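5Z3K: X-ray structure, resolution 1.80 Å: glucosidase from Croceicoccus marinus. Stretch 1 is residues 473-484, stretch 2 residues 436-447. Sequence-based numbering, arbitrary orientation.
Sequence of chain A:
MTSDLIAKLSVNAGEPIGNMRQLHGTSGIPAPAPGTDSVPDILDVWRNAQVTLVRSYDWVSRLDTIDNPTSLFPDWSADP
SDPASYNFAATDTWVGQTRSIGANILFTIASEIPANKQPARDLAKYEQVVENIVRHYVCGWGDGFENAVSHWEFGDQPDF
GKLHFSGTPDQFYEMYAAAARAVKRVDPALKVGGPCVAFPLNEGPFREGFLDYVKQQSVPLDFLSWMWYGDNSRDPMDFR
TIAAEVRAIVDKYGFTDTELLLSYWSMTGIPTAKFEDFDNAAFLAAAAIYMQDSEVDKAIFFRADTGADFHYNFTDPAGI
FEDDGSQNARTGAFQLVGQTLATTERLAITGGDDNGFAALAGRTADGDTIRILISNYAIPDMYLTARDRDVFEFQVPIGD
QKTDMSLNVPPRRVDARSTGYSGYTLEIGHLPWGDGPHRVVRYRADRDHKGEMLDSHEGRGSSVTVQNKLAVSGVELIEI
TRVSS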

# COMPACT_ATOMS: atom_id res chain seq x y z
N SER A 473 -10.83 12.01 -14.57
CA SER A 473 -11.34 11.02 -13.62
C SER A 473 -11.65 9.69 -14.32
O SER A 473 -12.69 9.06 -14.07
CB SER A 473 -12.57 11.54 -12.86
OG SER A 473 -12.29 12.79 -12.24
N GLY A 474 -10.74 9.26 -15.19
CA GLY A 474 -10.84 7.97 -15.83
C GLY A 474 -9.49 7.29 -15.87
O GLY A 474 -8.44 7.95 -15.88
N VAL A 475 -9.53 5.96 -15.89
CA VAL A 475 -8.35 5.10 -15.87
C VAL A 475 -8.50 4.06 -16.97
O VAL A 475 -9.56 3.44 -17.10
CB VAL A 475 -8.16 4.42 -14.50
CG1 VAL A 475 -6.91 3.53 -14.50
CG2 VAL A 475 -8.06 5.47 -13.39
N GLU A 476 -7.47 3.93 -17.81
CA GLU A 476 -7.52 2.97 -18.90
C GLU A 476 -6.28 2.08 -19.00
O GLU A 476 -5.15 2.56 -18.94
CB GLU A 476 -7.76 3.68 -20.23
CG GLU A 476 -8.10 2.76 -21.38
CD GLU A 476 -9.13 3.35 -22.32
OE1 GLU A 476 -8.74 3.88 -23.38
OE2 GLU A 476 -10.33 3.29 -22.00
N LEU A 477 -6.51 0.78 -19.17
CA LEU A 477 -5.44 -0.19 -19.36
C LEU A 477 -5.54 -0.71 -20.78
O LEU A 477 -6.59 -1.22 -21.17
CB LEU A 477 -5.53 -1.35 -18.37
CG LEU A 477 -4.48 -2.45 -18.57
CD1 LEU A 477 -3.09 -1.90 -18.30
CD2 LEU A 477 -4.77 -3.64 -17.63
N ILE A 478 -4.47 -0.55 -21.54
CA ILE A 478 -4.37 -1.11 -22.88
C ILE A 478 -3.48 -2.32 -22.77
O ILE A 478 -2.34 -2.22 -22.30
CB ILE A 478 -3.79 -0.09 -23.88
CG1 ILE A 478 -4.61 1.19 -23.88
CG2 ILE A 478 -3.66 -0.74 -25.27
CD1 ILE A 478 -6.10 0.98 -24.13
N GLU A 479 -3.98 -3.47 -23.21
CA GLU A 479 -3.24 -4.71 -23.14
C GLU A 479 -3.02 -5.23 -24.55
O GLU A 479 -3.99 -5.45 -25.29
CB GLU A 479 -4.00 -5.74 -22.30
CG GLU A 479 -3.14 -6.87 -21.83
CD GLU A 479 -3.78 -7.61 -20.67
OE1 GLU A 479 -3.56 -7.21 -19.50
OE2 GLU A 479 -4.53 -8.56 -20.95
N ILE A 480 -1.76 -5.43 -24.94
CA ILE A 480 -1.40 -5.97 -26.25
C ILE A 480 -0.74 -7.33 -26.04
O ILE A 480 0.21 -7.45 -25.26
CB ILE A 480 -0.47 -5.02 -27.02
CG1 ILE A 480 -1.08 -3.63 -27.07
CG2 ILE A 480 -0.25 -5.54 -28.44
CD1 ILE A 480 -0.12 -2.59 -27.48
N THR A 481 -1.25 -8.35 -26.73
CA THR A 481 -0.74 -9.70 -26.55
C THR A 481 -0.40 -10.35 -27.88
O THR A 481 -0.99 -10.04 -28.92
CB THR A 481 -1.74 -10.59 -25.82
OG1 THR A 481 -3.00 -10.53 -26.51
CG2 THR A 481 -1.91 -10.08 -24.40
N ARG A 482 0.57 -11.26 -27.83
CA ARG A 482 0.86 -12.09 -28.99
C ARG A 482 -0.28 -13.08 -29.19
O ARG A 482 -0.78 -13.67 -28.22
CB ARG A 482 2.18 -12.82 -28.82
CG ARG A 482 2.58 -13.67 -30.02
CD ARG A 482 3.91 -14.37 -29.80
NE ARG A 482 3.88 -15.21 -28.61
CZ ARG A 482 3.43 -16.46 -28.60
NH1 ARG A 482 2.96 -17.01 -29.71
NH2 ARG A 482 3.44 -17.15 -27.46
N VAL A 483 -0.71 -13.24 -30.43
CA VAL A 483 -1.75 -14.22 -30.76
C VAL A 483 -1.07 -15.49 -31.25
O VAL A 483 -0.32 -15.46 -32.24
CB VAL A 483 -2.74 -13.67 -31.80
CG1 VAL A 483 -3.55 -14.80 -32.41
CG2 VAL A 483 -3.67 -12.66 -31.15
N SER A 484 -1.31 -16.59 -30.55
CA SER A 484 -0.71 -17.88 -30.88
C SER A 484 -1.14 -18.35 -32.27
O SER A 484 -2.29 -18.74 -32.48
CB SER A 484 -1.11 -18.94 -29.84
OG SER A 484 -1.18 -18.37 -28.54
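Stretch 2 (436-447) GPHRVVRYRADR

Stretch 2 is an extended strand, residues 438-446, lying antiparallel beside strand 474-482 of stretch 1. The N-to-C directions differ by 163°, and the axes approach to 4.6 Å. The register runs from His438 opposite Arg482 to Asp446 opposite Gly474.

Gly436 makes no contact. Pro437 opens the pairing: its O accepts a hydrogen bond from Val483 N at 3.1 Å, and its CB packs on Val483 CB at 3.9 Å. His438 faces Arg482 in a non-hydrogen-bonded pair, CA to CA 4.6 Å. Its CA lies 3.2 Å from Thr481 O, a bent CA-H...O contact.

Arg439 pairs with Thr481 through two hydrogen bonds, Arg439 N to Thr481 O at 2.8 Å and Thr481 N to Arg439 O at 2.9 Å. Its all-t chi1 to chi3 carry the side-chain end away from stretch 1. Val440 lies beside Ile480, and its CG1 meets Ile478 CG2 at 4.2 Å. Val441 and Glu479 exchange two hydrogen bonds, each 2.8 Å between the N of one and the O of the other.

Arg442 sits opposite Ile478 but reaches Glu476: NH1 to OE2 is 2.8 Å, a salt bridge. Tyr443 pairs with Leu477 by two N-to-O hydrogen bonds of 2.9 Å. Its ring (chi1 m) lies on the same face as Leu477, CD1 to Leu477 CD2 4.0 Å.

Arg444, opposite Glu476, curls back with chi2 and chi3 both p. Its NE lies 2.5 Å from Glu476 OE2, so one carboxylate oxygen serves two arginines. Arg444 NH1 also bridges to Asp446 OD2 at 2.9 Å. Ala445 closes the ladder with Val475, two N-to-O hydrogen bonds of 2.9 Å. Asp446 CB stands 3.9 Å from Gly474 CA. Beyond the strand, a water links Arg447 N (2.9 Å from the water O) to Ser473 O (2.7 Å from the water O).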

# COMPACT_ATOMS: atom_id res chain seq x y z
N GLY A 436 3.71 -10.31 -36.46
CA GLY A 436 2.64 -11.27 -36.63
C GLY A 436 1.35 -10.84 -35.96
O GLY A 436 1.18 -9.69 -35.56
N PRO A 437 0.40 -11.77 -35.84
CA PRO A 437 -0.89 -11.45 -35.24
C PRO A 437 -0.77 -11.04 -33.78
O PRO A 437 0.01 -11.62 -33.01
CB PRO A 437 -1.69 -12.75 -35.39
CG PRO A 437 -1.00 -13.49 -36.49
CD PRO A 437 0.44 -13.15 -36.37
N HIS A 438 -1.55 -10.04 -33.39
CA HIS A 438 -1.60 -9.58 -32.01
C HIS A 438 -3.04 -9.24 -31.64
O HIS A 438 -3.89 -9.06 -32.51
CB HIS A 438 -0.69 -8.37 -31.77
CG HIS A 438 -0.96 -7.21 -32.68
ND1 HIS A 438 -0.01 -6.73 -33.57
CD2 HIS A 438 -2.04 -6.42 -32.82
CE1 HIS A 438 -0.52 -5.70 -34.22
NE2 HIS A 438 -1.75 -5.49 -33.80
N ARG A 439 -3.29 -9.15 -30.34
CA ARG A 439 -4.59 -8.75 -29.81
C ARG A 439 -4.43 -7.47 -28.99
O ARG A 439 -3.49 -7.35 -28.20
CB ARG A 439 -5.21 -9.85 -28.93
CG ARG A 439 -6.69 -9.61 -28.64
CD ARG A 439 -7.34 -10.73 -27.82
NE ARG A 439 -8.75 -10.40 -27.59
CZ ARG A 439 -9.49 -10.86 -26.58
NH1 ARG A 439 -8.95 -11.68 -25.69
NH2 ARG A 439 -10.76 -10.48 -26.46
N VAL A 440 -5.35 -6.53 -29.19
CA VAL A 440 -5.42 -5.29 -28.43
C VAL A 440 -6.72 -5.31 -27.62
O VAL A 440 -7.81 -5.35 -28.20
CB VAL A 440 -5.39 -4.05 -29.34
CG1 VAL A 440 -5.31 -2.78 -28.51
CG2 VAL A 440 -4.24 -4.15 -30.35
N VAL A 441 -6.60 -5.26 -26.30
CA VAL A 441 -7.74 -5.22 -25.40
C VAL A 441 -7.66 -3.95 -24.56
O VAL A 441 -6.57 -3.51 -24.19
CB VAL A 441 -7.80 -6.48 -24.51
CG1 VAL A 441 -8.99 -6.42 -23.59
CG2 VAL A 441 -7.87 -7.73 -25.37
N ARG A 442 -8.82 -3.37 -24.24
CA ARG A 442 -8.88 -2.15 -23.45
C ARG A 442 -9.84 -2.33 -22.28
O ARG A 442 -10.96 -2.79 -22.48
CB ARG A 442 -9.31 -0.98 -24.33
CG ARG A 442 -9.83 0.24 -23.59
CD ARG A 442 -10.11 1.40 -24.58
NE ARG A 442 -11.43 1.32 -25.22
CZ ARG A 442 -12.49 2.04 -24.86
NH1 ARG A 442 -12.41 2.90 -23.85
NH2 ARG A 442 -13.63 1.90 -25.52
N TYR A 443 -9.38 -1.96 -21.07
CA TYR A 443 -10.18 -1.97 -19.85
C TYR A 443 -10.30 -0.55 -19.30
O TYR A 443 -9.36 0.24 -19.37
CB TYR A 443 -9.56 -2.87 -18.75
CG TYR A 443 -9.20 -4.26 -19.21
CD1 TYR A 443 -8.01 -4.50 -19.88
CD2 TYR A 443 -10.03 -5.34 -18.95
CE1 TYR A 443 -7.66 -5.77 -20.30
CE2 TYR A 443 -9.70 -6.61 -19.37
CZ TYR A 443 -8.51 -6.82 -20.04
OH TYR A 443 -8.17 -8.08 -20.46
N ARG A 444 -11.46 -0.25 -18.69
CA ARG A 444 -11.78 1.12 -18.30
C ARG A 444 -12.38 1.17 -16.90
O ARG A 444 -13.29 0.39 -16.59
CB ARG A 444 -12.78 1.73 -19.29
CG ARG A 444 -13.38 3.05 -18.87
CD ARG A 444 -12.33 4.16 -18.91
NE ARG A 444 -11.83 4.39 -20.27
CZ ARG A 444 -12.33 5.30 -21.11
NH1 ARG A 444 -13.35 6.06 -20.74
NH2 ARG A 444 -11.79 5.45 -22.32
N ALA A 445 -11.91 2.10 -16.08
CA ALA A 445 -12.54 2.40 -14.79
C ALA A 445 -12.85 3.89 -14.76
O ALA A 445 -11.93 4.71 -14.80
CB ALA A 445 -11.66 1.99 -13.61
N ASP A 446 -14.13 4.24 -14.74
CA ASP A 446 -14.52 5.64 -14.73
C ASP A 446 -15.95 5.72 -14.19
O ASP A 446 -16.43 4.78 -13.56
CB ASP A 446 -14.33 6.26 -16.13
CG ASP A 446 -15.26 5.68 -17.19
OD1 ASP A 446 -16.18 4.90 -16.85
OD2 ASP A 446 -15.07 6.02 -18.38
N ARG A 447 -16.62 6.85 -14.43
CA ARG A 447 -17.94 7.05 -13.86
C ARG A 447 -18.96 6.05 -14.39
O ARG A 447 -20.02 5.87 -13.77
CB ARG A 447 -18.42 8.48 -14.12
CG ARG A 447 -18.59 8.82 -15.59
CD ARG A 447 -19.49 10.04 -15.78
NE ARG A 447 -19.17 11.15 -14.88
CZ ARG A 447 -19.92 11.52 -13.84
NH1 ARG A 447 -21.04 10.87 -13.55
NH2 ARG A 447 -19.54 12.55 -13.09
O HOH W 1 -15.25 9.41 -14.88